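Local coordinates for sensory box/GGDEF family protein (PDB 4YME), which is a membrane protein that probably senses a signal and makes or breaks down cyclic di-GMP, represented here by its GGDEF domain, at residues Asn14-Arg19 against Ala78-Asp83; Ala21-Arg26 against Val88-Gly93; Ser33-Cys38 against Ala97-Leu102. All coordinates share one frame; numbering follows the deposited sequence. Where two conformers were deposited one is given.

Contact 1: residues Asn14-Arg19 against Ala78-Asp83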
ATOM      1  N   ASN A  14      -1.358  13.653   1.383  1.00 23.92           N
ATOM      2  CA  ASN A  14      -0.447  14.824   1.607  0.50 25.66           C
ATOM      3  C   ASN A  14       0.883  14.364   2.164  1.00 24.81           C
ATOM      4  O   ASN A  14       1.971  14.687   1.643  1.00 22.62           O
ATOM      5  CB  ASN A  14      -1.069  15.849   2.610  0.50 27.54           C
ATOM      6  CG  ASN A  14      -0.005  16.784   3.287  0.50 29.14           C
ATOM      7  OD1 ASN A  14       0.860  17.360   2.612  0.50 29.80           O
ATOM      8  ND2 ASN A  14      -0.087  16.923   4.629  0.50 29.85           N
ATOM      9  N   SER A  15       0.817  13.638   3.287  1.00 22.94           N
ATOM     10  CA  SER A  15       2.062  13.259   3.980  1.00 21.08           C
ATOM     11  C   SER A  15       2.795  12.180   3.220  1.00 19.14           C
ATOM     12  O   SER A  15       3.999  12.198   3.184  1.00 18.95           O
ATOM     13  CB  SER A  15       1.877  12.862   5.435  1.00 22.89           C
ATOM     14  OG  SER A  15       0.889  11.874   5.603  1.00 25.57           O
ATOM     15  N   LEU A  16       2.081  11.296   2.534  1.00 18.68           N
ATOM     16  CA  LEU A  16       2.731  10.365   1.633  1.00 18.52           C
ATOM     17  C   LEU A  16       3.592  11.054   0.585  1.00 17.45           C
ATOM     18  O   LEU A  16       4.767  10.728   0.376  1.00 16.09           O
ATOM     19  CB  LEU A  16       1.667   9.468   0.940  1.00 18.89           C
ATOM     20  CG  LEU A  16       2.171   8.674  -0.262  1.00 22.25           C
ATOM     21  CD1 LEU A  16       3.136   7.635   0.282  1.00 22.73           C
ATOM     22  CD2 LEU A  16       0.988   8.081  -1.063  1.00 23.92           C
ATOM     23  N   GLN A  17       2.994  12.021  -0.096  1.00 19.22           N
ATOM     24  CA  GLN A  17       3.718  12.701  -1.181  1.00 21.21           C
ATOM     25  C   GLN A  17       4.954  13.406  -0.612  1.00 20.12           C
ATOM     26  O   GLN A  17       6.046  13.329  -1.203  1.00 19.80           O
ATOM     27  CB  GLN A  17       2.778  13.712  -1.849  1.00 24.75           C
ATOM     28  CG  GLN A  17       3.399  14.395  -3.078  1.00 29.00           C
ATOM     29  CD  GLN A  17       4.353  15.560  -2.720  1.00 33.99           C
ATOM     30  OE1 GLN A  17       4.237  16.203  -1.640  1.00 36.11           O
ATOM     31  NE2 GLN A  17       5.323  15.823  -3.629  1.00 36.55           N
HETATM   32  N   MSE A  18       4.821  14.040   0.562  1.00 20.81           N
HETATM   33  CA  MSE A  18       5.967  14.779   1.159  1.00 22.59           C
HETATM   34  C   MSE A  18       7.102  13.816   1.542  1.00 19.94           C
HETATM   35  O   MSE A  18       8.273  14.065   1.302  1.00 18.97           O
HETATM   36  CB  MSE A  18       5.573  15.529   2.413  1.00 27.63           C
HETATM   37  CG  MSE A  18       4.621  16.607   2.144  1.00 33.94           C
HETATM   38 SE   MSE A  18       4.077  17.566   3.757  0.75 50.47          SE
HETATM   39  CE  MSE A  18       3.857  16.262   5.160  1.00 43.85           C
ATOM     40  N   ARG A  19       6.727  12.726   2.170  1.00 18.85           N
ATOM     41  CA  ARG A  19       7.722  11.765   2.642  0.50 18.43           C
ATOM     42  C   ARG A  19       8.369  10.995   1.484  1.00 16.83           C
ATOM     43  O   ARG A  19       9.549  10.695   1.537  1.00 16.60           O
ATOM     44  CB  ARG A  19       7.127  10.843   3.696  0.50 19.20           C
ATOM     45  CG  ARG A  19       6.938  11.551   5.070  0.50 20.96           C
ATOM     46  CD  ARG A  19       6.532  10.569   6.139  0.50 22.91           C
ATOM     47  NE  ARG A  19       7.630   9.620   6.396  0.50 23.32           N
ATOM     48  CZ  ARG A  19       7.593   8.635   7.295  0.50 23.94           C
ATOM     49  NH1 ARG A  19       6.500   8.449   8.016  0.50 24.07           N
ATOM     50  NH2 ARG A  19       8.616   7.823   7.446  0.50 23.18           N
ATOM     51  N   ALA A  78       0.405   4.484   3.763  1.00 14.10           N
ATOM     52  CA  ALA A  78      -0.634   5.498   3.614  1.00 14.75           C
ATOM     53  C   ALA A  78      -1.938   4.880   3.125  1.00 14.91           C
ATOM     54  O   ALA A  78      -1.882   3.825   2.477  1.00 14.72           O
ATOM     55  CB  ALA A  78      -0.241   6.550   2.626  1.00 16.14           C
ATOM     56  N   ARG A  79      -3.067   5.492   3.431  1.00 15.25           N
ATOM     57  CA  ARG A  79      -4.320   5.159   2.750  1.00 15.52           C
ATOM     58  C   ARG A  79      -4.690   6.399   1.942  1.00 18.68           C
ATOM     59  O   ARG A  79      -4.700   7.510   2.471  1.00 20.23           O
ATOM     60  CB  ARG A  79      -5.437   4.825   3.739  1.00 15.86           C
ATOM     61  CG  ARG A  79      -6.724   4.375   3.019  1.00 16.88           C
ATOM     62  CD  ARG A  79      -7.851   3.950   3.946  1.00 18.17           C
ATOM     63  NE  ARG A  79      -8.439   5.095   4.550  1.00 18.94           N
ATOM     64  CZ  ARG A  79      -9.558   5.711   4.138  1.00 19.29           C
ATOM     65  NH1 ARG A  79     -10.287   5.310   3.083  1.00 21.00           N
ATOM     66  NH2 ARG A  79      -9.967   6.762   4.792  1.00 20.67           N
ATOM     67  N   LEU A  80      -4.939   6.230   0.647  1.00 21.96           N
ATOM     68  CA  LEU A  80      -5.288   7.431  -0.165  1.00 26.92           C
ATOM     69  C   LEU A  80      -6.721   7.884   0.032  1.00 30.83           C
ATOM     70  O   LEU A  80      -6.998   9.102   0.093  1.00 35.23           O
ATOM     71  CB  LEU A  80      -4.946   7.207  -1.632  1.00 28.82           C
ATOM     72  CG  LEU A  80      -3.466   6.852  -1.852  1.00 31.04           C
ATOM     73  CD1 LEU A  80      -3.122   6.515  -3.330  1.00 33.15           C
ATOM     74  CD2 LEU A  80      -2.639   8.037  -1.355  1.00 33.47           C
ATOM     75  N   GLY A  81      -7.595   6.920   0.278  1.00 27.52           N
ATOM     76  CA  GLY A  81      -9.019   7.010  -0.026  1.00 30.49           C
ATOM     77  C   GLY A  81      -9.563   5.667  -0.508  1.00 27.87           C
ATOM     78  O   GLY A  81      -8.893   4.841  -1.153  1.00 30.74           O
ATOM     79  N   GLY A  82     -10.809   5.412  -0.189  1.00 24.23           N
ATOM     80  CA  GLY A  82     -11.369   4.115  -0.446  1.00 22.70           C
ATOM     81  C   GLY A  82     -10.495   3.050   0.144  1.00 21.16           C
ATOM     82  O   GLY A  82      -9.969   3.214   1.246  1.00 20.44           O
ATOM     83  N   ASP A  83     -10.317   1.988  -0.622  1.00 18.57           N
ATOM     84  CA  ASP A  83      -9.488   0.849  -0.286  1.00 18.07           C
ATOM     85  C   ASP A  83      -8.144   0.845  -1.003  1.00 17.55           C
ATOM     86  O   ASP A  83      -7.548  -0.222  -1.158  1.00 18.15           O
ATOM     87  CB  ASP A  83     -10.208  -0.448  -0.574  1.00 18.54           C
ATOM     88  CG  ASP A  83     -10.460  -0.679  -2.078  1.00 19.80           C
ATOM     89  OD1 ASP A  83     -10.688   0.304  -2.818  1.00 21.84           O
ATOM     90  OD2 ASP A  83     -10.399  -1.853  -2.467  1.00 21.26           O
TER

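Contact 2: residues Ala21-Arg26 against Val88-Gly93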
ATOM      1  N   ALA A  21       8.762  12.268  -1.603  1.00 16.18           N
ATOM      2  CA  ALA A  21       9.697  13.219  -2.239  1.00 17.16           C
ATOM      3  C   ALA A  21      11.003  13.282  -1.451  1.00 16.13           C
ATOM      4  O   ALA A  21      12.105  13.295  -2.066  1.00 17.45           O
ATOM      5  CB  ALA A  21       9.076  14.566  -2.357  1.00 18.35           C
ATOM      6  N   ALA A  22      10.898  13.307  -0.121  1.00 16.39           N
ATOM      7  CA  ALA A  22      12.130  13.360   0.720  1.00 17.05           C
ATOM      8  C   ALA A  22      12.942  12.075   0.574  1.00 16.53           C
ATOM      9  O   ALA A  22      14.181  12.090   0.543  1.00 17.48           O
ATOM     10  CB  ALA A  22      11.772  13.621   2.159  1.00 17.79           C
ATOM     11  N   ALA A  23      12.247  10.940   0.470  1.00 16.30           N
ATOM     12  CA  ALA A  23      12.893   9.633   0.335  1.00 16.24           C
ATOM     13  C   ALA A  23      13.689   9.567  -0.954  1.00 16.99           C
ATOM     14  O   ALA A  23      14.764   8.980  -0.972  1.00 16.98           O
ATOM     15  CB  ALA A  23      11.850   8.508   0.373  1.00 17.54           C
ATOM     16  N   ILE A  24      13.179  10.146  -2.034  1.00 17.41           N
ATOM     17  CA  ILE A  24      13.914  10.170  -3.293  1.00 18.14           C
ATOM     18  C   ILE A  24      15.276  10.858  -3.076  1.00 18.44           C
ATOM     19  O   ILE A  24      16.299  10.363  -3.521  1.00 19.29           O
ATOM     20  CB  ILE A  24      13.061  10.839  -4.430  1.00 18.93           C
ATOM     21  CG1 ILE A  24      11.910   9.925  -4.821  1.00 19.20           C
ATOM     22  CG2 ILE A  24      13.936  11.211  -5.631  1.00 19.27           C
ATOM     23  CD1 ILE A  24      10.810  10.614  -5.676  1.00 20.27           C
ATOM     24  N   ASP A  25      15.275  12.021  -2.415  1.00 18.68           N
ATOM     25  CA  ASP A  25      16.536  12.716  -2.175  1.00 19.43           C
ATOM     26  C   ASP A  25      17.488  11.863  -1.309  1.00 18.33           C
ATOM     27  O   ASP A  25      18.695  11.840  -1.544  1.00 19.08           O
ATOM     28  CB  ASP A  25      16.318  14.052  -1.497  1.00 21.84           C
ATOM     29  CG  ASP A  25      15.639  15.078  -2.405  1.00 23.36           C
ATOM     30  OD1 ASP A  25      15.677  14.886  -3.639  1.00 25.74           O
ATOM     31  OD2 ASP A  25      15.024  15.998  -1.824  1.00 25.26           O
ATOM     32  N   ARG A  26      16.939  11.195  -0.301  1.00 17.58           N
ATOM     33  CA  ARG A  26      17.722  10.313   0.534  1.00 16.77           C
ATOM     34  C   ARG A  26      18.426   9.196  -0.259  1.00 17.36           C
ATOM     35  O   ARG A  26      19.647   9.006  -0.145  1.00 17.39           O
ATOM     36  CB  ARG A  26      16.875   9.767   1.679  1.00 16.12           C
ATOM     37  CG  ARG A  26      17.494   8.593   2.381  1.00 15.81           C
ATOM     38  CD  ARG A  26      16.648   8.073   3.510  1.00 15.91           C
ATOM     39  NE  ARG A  26      17.085   6.748   3.911  1.00 15.70           N
ATOM     40  CZ  ARG A  26      16.741   6.182   5.061  1.00 17.02           C
ATOM     41  NH1 ARG A  26      15.993   6.845   5.953  1.00 16.42           N
ATOM     42  NH2 ARG A  26      17.186   4.985   5.342  1.00 16.82           N
ATOM     43  N   VAL A  88       5.611   2.585   0.843  1.00 13.57           N
ATOM     44  CA  VAL A  88       6.905   2.996   0.332  1.00 14.53           C
ATOM     45  C   VAL A  88       7.989   2.257   1.065  1.00 14.91           C
ATOM     46  O   VAL A  88       8.092   2.345   2.283  1.00 14.74           O
ATOM     47  CB  VAL A  88       7.092   4.530   0.420  1.00 14.20           C
ATOM     48  CG1 VAL A  88       8.492   4.912  -0.047  1.00 15.47           C
ATOM     49  CG2 VAL A  88       6.012   5.281  -0.317  1.00 15.57           C
ATOM     50  N   GLN A  89       8.787   1.505   0.296  1.00 15.26           N
ATOM     51  CA  GLN A  89       9.861   0.683   0.846  1.00 16.12           C
ATOM     52  C   GLN A  89      11.204   1.349   0.559  1.00 16.41           C
ATOM     53  O   GLN A  89      11.541   1.619  -0.575  1.00 16.46           O
ATOM     54  CB  GLN A  89       9.858  -0.676   0.149  1.00 18.34           C
ATOM     55  CG  GLN A  89      10.940  -1.566   0.715  1.00 20.60           C
ATOM     56  CD  GLN A  89      11.183  -2.786  -0.186  1.00 20.56           C
ATOM     57  OE1 GLN A  89      11.287  -2.664  -1.429  1.00 23.29           O
ATOM     58  NE2 GLN A  89      11.281  -3.917   0.428  1.00 23.45           N
ATOM     59  N   ILE A  90      11.955   1.601   1.637  1.00 16.44           N
ATOM     60  CA  ILE A  90      13.361   1.971   1.549  1.00 17.32           C
ATOM     61  C   ILE A  90      14.168   0.807   2.097  1.00 18.86           C
ATOM     62  O   ILE A  90      13.981   0.387   3.228  1.00 19.04           O
ATOM     63  CB  ILE A  90      13.667   3.233   2.350  1.00 17.17           C
ATOM     64  CG1 ILE A  90      12.968   4.452   1.776  1.00 18.12           C
ATOM     65  CG2 ILE A  90      15.173   3.506   2.331  1.00 18.01           C
ATOM     66  CD1 ILE A  90      12.993   5.730   2.629  1.00 19.75           C
ATOM     67  N   ALA A  91      15.098   0.322   1.288  1.00 22.31           N
ATOM     68  CA  ALA A  91      15.816  -0.914   1.643  1.00 24.24           C
ATOM     69  C   ALA A  91      17.164  -0.959   0.950  1.00 28.52           C
ATOM     70  O   ALA A  91      17.598   0.026   0.408  1.00 25.84           O
ATOM     71  CB  ALA A  91      14.981  -2.115   1.267  1.00 24.50           C
ATOM     72  N   GLY A  92      17.823  -2.122   0.992  1.00 37.52           N
ATOM     73  CA  GLY A  92      19.162  -2.301   0.365  1.00 42.48           C
ATOM     74  C   GLY A  92      19.152  -3.145  -0.892  1.00 49.67           C
ATOM     75  O   GLY A  92      18.126  -3.262  -1.585  1.00 52.84           O
ATOM     76  N   GLY A  93      20.336  -3.664  -1.222  1.00 56.96           N
ATOM     77  CA  GLY A  93      20.504  -4.806  -2.127  1.00 61.48           C
ATOM     78  C   GLY A  93      19.880  -4.765  -3.519  1.00 62.65           C
ATOM     79  O   GLY A  93      19.797  -3.707  -4.150  1.00 64.24           O
TER

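Contact 3: residues Ser33-Cys38 against Ala97-Leu102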
ATOM      1  N   SER A  33      17.646   1.334  -2.097  1.00 20.12           N
ATOM      2  CA  SER A  33      16.551   1.118  -3.043  0.70 20.62           C
ATOM      3  C   SER A  33      15.266   1.745  -2.523  1.00 19.56           C
ATOM      4  O   SER A  33      15.044   1.830  -1.314  1.00 19.09           O
ATOM      5  CB  SER A  33      16.362  -0.341  -3.336  0.70 21.52           C
ATOM      6  OG  SER A  33      15.921  -1.015  -2.240  0.70 23.18           O
ATOM      7  N   LEU A  34      14.463   2.208  -3.458  1.00 18.85           N
ATOM      8  CA  LEU A  34      13.180   2.812  -3.164  1.00 17.94           C
ATOM      9  C   LEU A  34      12.131   2.244  -4.120  1.00 16.71           C
ATOM     10  O   LEU A  34      12.323   2.278  -5.338  1.00 17.31           O
ATOM     11  CB  LEU A  34      13.276   4.321  -3.348  1.00 18.67           C
ATOM     12  CG  LEU A  34      12.007   5.148  -3.272  1.00 19.67           C
ATOM     13  CD1 LEU A  34      11.427   5.023  -1.966  1.00 19.95           C
ATOM     14  CD2 LEU A  34      12.350   6.638  -3.699  1.00 20.53           C
ATOM     15  N   ALA A  35      11.046   1.748  -3.554  1.00 16.79           N
ATOM     16  CA  ALA A  35       9.910   1.162  -4.309  1.00 16.12           C
ATOM     17  C   ALA A  35       8.604   1.693  -3.782  1.00 15.63           C
ATOM     18  O   ALA A  35       8.488   1.991  -2.557  1.00 15.88           O
ATOM     19  CB  ALA A  35       9.887  -0.336  -4.194  1.00 17.01           C
ATOM     20  N   VAL A  36       7.638   1.840  -4.670  1.00 15.34           N
ATOM     21  CA  VAL A  36       6.281   2.273  -4.309  1.00 15.39           C
ATOM     22  C   VAL A  36       5.346   1.159  -4.691  1.00 15.44           C
ATOM     23  O   VAL A  36       5.305   0.749  -5.852  1.00 15.89           O
ATOM     24  CB  VAL A  36       5.915   3.582  -4.981  1.00 15.78           C
ATOM     25  CG1 VAL A  36       4.494   3.994  -4.724  1.00 16.75           C
ATOM     26  CG2 VAL A  36       6.987   4.678  -4.562  1.00 16.20           C
ATOM     27  N   ILE A  37       4.525   0.749  -3.739  1.00 15.48           N
ATOM     28  CA  ILE A  37       3.612  -0.353  -3.869  1.00 15.82           C
ATOM     29  C   ILE A  37       2.215   0.148  -3.675  1.00 16.17           C
ATOM     30  O   ILE A  37       1.892   0.638  -2.591  1.00 16.15           O
ATOM     31  CB  ILE A  37       3.925  -1.460  -2.884  1.00 17.43           C
ATOM     32  CG1 ILE A  37       5.355  -1.951  -3.054  1.00 18.80           C
ATOM     33  CG2 ILE A  37       2.946  -2.598  -3.045  1.00 18.88           C
ATOM     34  CD1 ILE A  37       5.900  -2.837  -1.988  1.00 20.94           C
ATOM     35  N   CYS A  38       1.387   0.029  -4.698  1.00 16.27           N
ATOM     36  CA  CYS A  38      -0.019   0.391  -4.617  0.50 17.70           C
ATOM     37  C   CYS A  38      -0.868  -0.864  -4.403  1.00 17.35           C
ATOM     38  O   CYS A  38      -0.691  -1.855  -5.100  1.00 18.31           O
ATOM     39  CB  CYS A  38      -0.382   1.117  -5.916  0.50 18.74           C
ATOM     40  SG  CYS A  38      -2.036   1.820  -6.029  0.50 21.96           S
ATOM     41  N   ALA A  97      14.253  -7.695  -6.627  1.00 40.53           N
ATOM     42  CA  ALA A  97      14.077  -8.746  -5.610  1.00 39.28           C
ATOM     43  C   ALA A  97      13.534  -8.243  -4.267  1.00 35.24           C
ATOM     44  O   ALA A  97      12.616  -8.846  -3.721  1.00 33.56           O
ATOM     45  CB  ALA A  97      15.384  -9.476  -5.350  1.00 40.70           C
ATOM     46  N   VAL A  98      14.136  -7.198  -3.706  1.00 34.12           N
ATOM     47  CA  VAL A  98      13.774  -6.751  -2.347  1.00 32.36           C
ATOM     48  C   VAL A  98      12.329  -6.225  -2.287  1.00 28.05           C
ATOM     49  O   VAL A  98      11.602  -6.433  -1.278  1.00 26.56           O
ATOM     50  CB  VAL A  98      14.790  -5.684  -1.763  1.00 34.25           C
ATOM     51  CG1 VAL A  98      14.669  -4.348  -2.441  1.00 35.66           C
ATOM     52  CG2 VAL A  98      14.590  -5.492  -0.303  1.00 35.45           C
ATOM     53  N   ALA A  99      11.931  -5.551  -3.375  1.00 28.07           N
ATOM     54  CA  ALA A  99      10.554  -5.075  -3.511  1.00 26.32           C
ATOM     55  C   ALA A  99       9.595  -6.264  -3.738  1.00 27.01           C
ATOM     56  O   ALA A  99       8.562  -6.375  -3.072  1.00 24.26           O
ATOM     57  CB  ALA A  99      10.432  -4.114  -4.611  1.00 26.44           C
ATOM     58  N   ALA A 100       9.973  -7.184  -4.644  1.00 28.67           N
ATOM     59  CA  ALA A 100       9.155  -8.395  -4.870  1.00 29.22           C
ATOM     60  C   ALA A 100       8.968  -9.195  -3.573  1.00 28.76           C
ATOM     61  O   ALA A 100       7.873  -9.751  -3.331  1.00 30.47           O
ATOM     62  CB  ALA A 100       9.819  -9.289  -5.944  1.00 30.36           C
ATOM     63  N   GLU A 101       9.992  -9.241  -2.719  1.00 28.06           N
ATOM     64  CA  GLU A 101       9.902 -10.007  -1.479  1.00 29.89           C
ATOM     65  C   GLU A 101       8.877  -9.387  -0.492  1.00 27.15           C
ATOM     66  O   GLU A 101       8.069 -10.077   0.158  1.00 26.80           O
ATOM     67  CB  GLU A 101      11.252 -10.137  -0.812  1.00 34.97           C
ATOM     68  CG  GLU A 101      11.235 -11.141   0.375  1.00 39.63           C
ATOM     69  CD  GLU A 101      10.929 -10.528   1.751  1.00 42.42           C
ATOM     70  OE1 GLU A 101      10.989  -9.288   1.918  1.00 47.06           O
ATOM     71  OE2 GLU A 101      10.631 -11.307   2.700  1.00 46.97           O
ATOM     72  N   LEU A 102       8.939  -8.078  -0.354  1.00 23.77           N
ATOM     73  CA  LEU A 102       7.963  -7.433   0.481  1.00 22.59           C
ATOM     74  C   LEU A 102       6.579  -7.566  -0.121  1.00 21.82           C
ATOM     75  O   LEU A 102       5.622  -7.779   0.622  1.00 22.39           O
ATOM     76  CB  LEU A 102       8.329  -5.956   0.602  1.00 22.30           C
ATOM     77  CG  LEU A 102       7.283  -5.086   1.327  1.00 22.17           C
ATOM     78  CD1 LEU A 102       7.011  -5.493   2.744  1.00 21.84           C
ATOM     79  CD2 LEU A 102       7.745  -3.599   1.185  1.00 22.57           C
TER

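Contact 1: residues Asn14-Arg19 against Ala78-Asp83
Ala78 enters the contact first, its methyl lying 3.9 Å from Leu16 (CB to CB) on the inner side of helix 13-30. A single methyl suits a place where strand and helix backbones come close, the CA atoms of Leu16 and Ala78 being 6.2 Å apart. Leu16 carries its branch past this methyl with CG anti to the backbone N (chi1 166°), which puts CG beside the carbonyl carbon, from where CD2 reaches Leu80.

Arg79 follows and, as the alternation of a strand requires, turns from the helix. Its NH1 gives a bond of 2.8 Å to the carbonyl O of Gly82, linking the strand to the turn that follows it. The bond is nearly straight (161° at the hydrogen) and meets a carbonyl lone pair, with the acceptor lying in the guanidinium plane. NE forms a salt bridge with Asp5, so the guanidinium has two partners, which limit its rotation.

Leu80 leaves the strand at a slant to the helix, and the far end of its side chain, CD2, packs against Leu16 CD2 at 3.6 Å, methyl against methyl. Met143 of helix 139-156 touches both leucines and continues this apolar layer.

Gly81 and Gly82 both have positive phi, which residues with side chains seldom adopt, and Asp83 OD2 accepts a bond from Leu41 N. Together with the two residues that follow, they form the GGDEF motif, placed at the antiparallel hairpin between strands 76-81 and 84-91, as in the active-site hairpin of diguanylate cyclases.

Contact 2: residues Ala21-Arg26 against Val88-Gly93
Ile90 reaches helix 13-30 with both of its branches. Its CD1 meets the methyl of Ala23, 3.8 Å from CB, while CG2 lies against a face of the guanidinium of Arg26, 3.9 Å from NH2. One branched residue thus serves two residues about one turn apart, Ala23 and Arg26. The chi1 of -66° sets CG1 anti to the carbonyl carbon and leaves CG2 anti to the backbone N, so that CG1 carries CD1 toward Ala23 while CG2 faces Arg26. Alanine suits the first position because the longer arm comes from the strand, and its methyl is enough to complete the packing.

Arg26 makes a longer approach. CG stands anti to the backbone N (chi1 165°) and the chain runs extended to NE, carrying the flat group across Ile90. One guanidinium face is turned to the isoleucine, with CG2 closest to NH2 and CD1 farther off, toward the rim.

Further out, NH2 is paired in a salt bridge with Glu32, which also touches Ile90, and Pro74 packs on both Ile90 and Arg26. The backbone N of Ile90 bonds to Ser75 OG, just before strand 76-81, while Leu34 of strand 33-41 adds to its apolar surroundings.

No hydrogen bond joins the two segments, and the chemistry is a division of labour. The arginine offers a face of its guanidinium to the isoleucine by van der Waals contact, while its charge is met by Glu32, outside both segments; the apolar cover may restrict the guanidinium's movement, though the residue remains exposed.

Contact 3: residues Ser33-Cys38 against Ala97-Leu102
Ser33 OG, in the conformer given, is hydrogen-bonded to the carbonyl O of Gly92 and, weakly, to that of Ala91, and it also touches Val98 CG1 at 3.6 Å. Its chi1 of 67° places OG between the backbone N and the carbonyl carbon, turned toward the helix and the end of strand 84-91. Serine suits the strand's start: small enough for the valine, yet able to bind the chain leaving the neighbouring strand.

Next along the strand, Ala35 and Ala99 meet methyl to methyl, 3.8 Å between their CB atoms. Having so little bulk on both sides permits the CA atoms to approach to 6.3 Å. Farther on, where strand and helix have drawn apart, larger side chains bridge the distance: Ile37 CD1 reaches Leu102 CD2 at 3.7 Å. The axes run in similar directions, 38° apart and 9.0 Å at closest approach.

Gln89 of strand 84-91 gives an NE2 bond to Val98 O, and Leu131 of strand 125-131 packs on both Ala35 and Ala99. The intervening residues Leu34 and Val36 point to the other face of this ferredoxin-like sheet, where helices 13-30 and 139-156 cover it.

How the contacts relate
From the N terminus the chain lays down helix 13-30, then strand 33-41, and only some sixty residues later do the partners arrive. Contact 1 closes its loop when strand 76-81 returns to the helix start, contact 2 when strand 84-91 reaches the next turns, and contact 3 when helix 95-109 settles on strand 33-41. Their segments alternate, so every pair crosses and none nests. Contacts 1 and 2 share one helix and meet where Leu16 CD1 packs on Val88 CG2, 3.8 Å away. Contact 3 lies across the sheet, joined to contact 2 by probable backbone hydrogen bonds between strands 84-91 and 33-41. Together they tie helices on both faces to three adjoining strands.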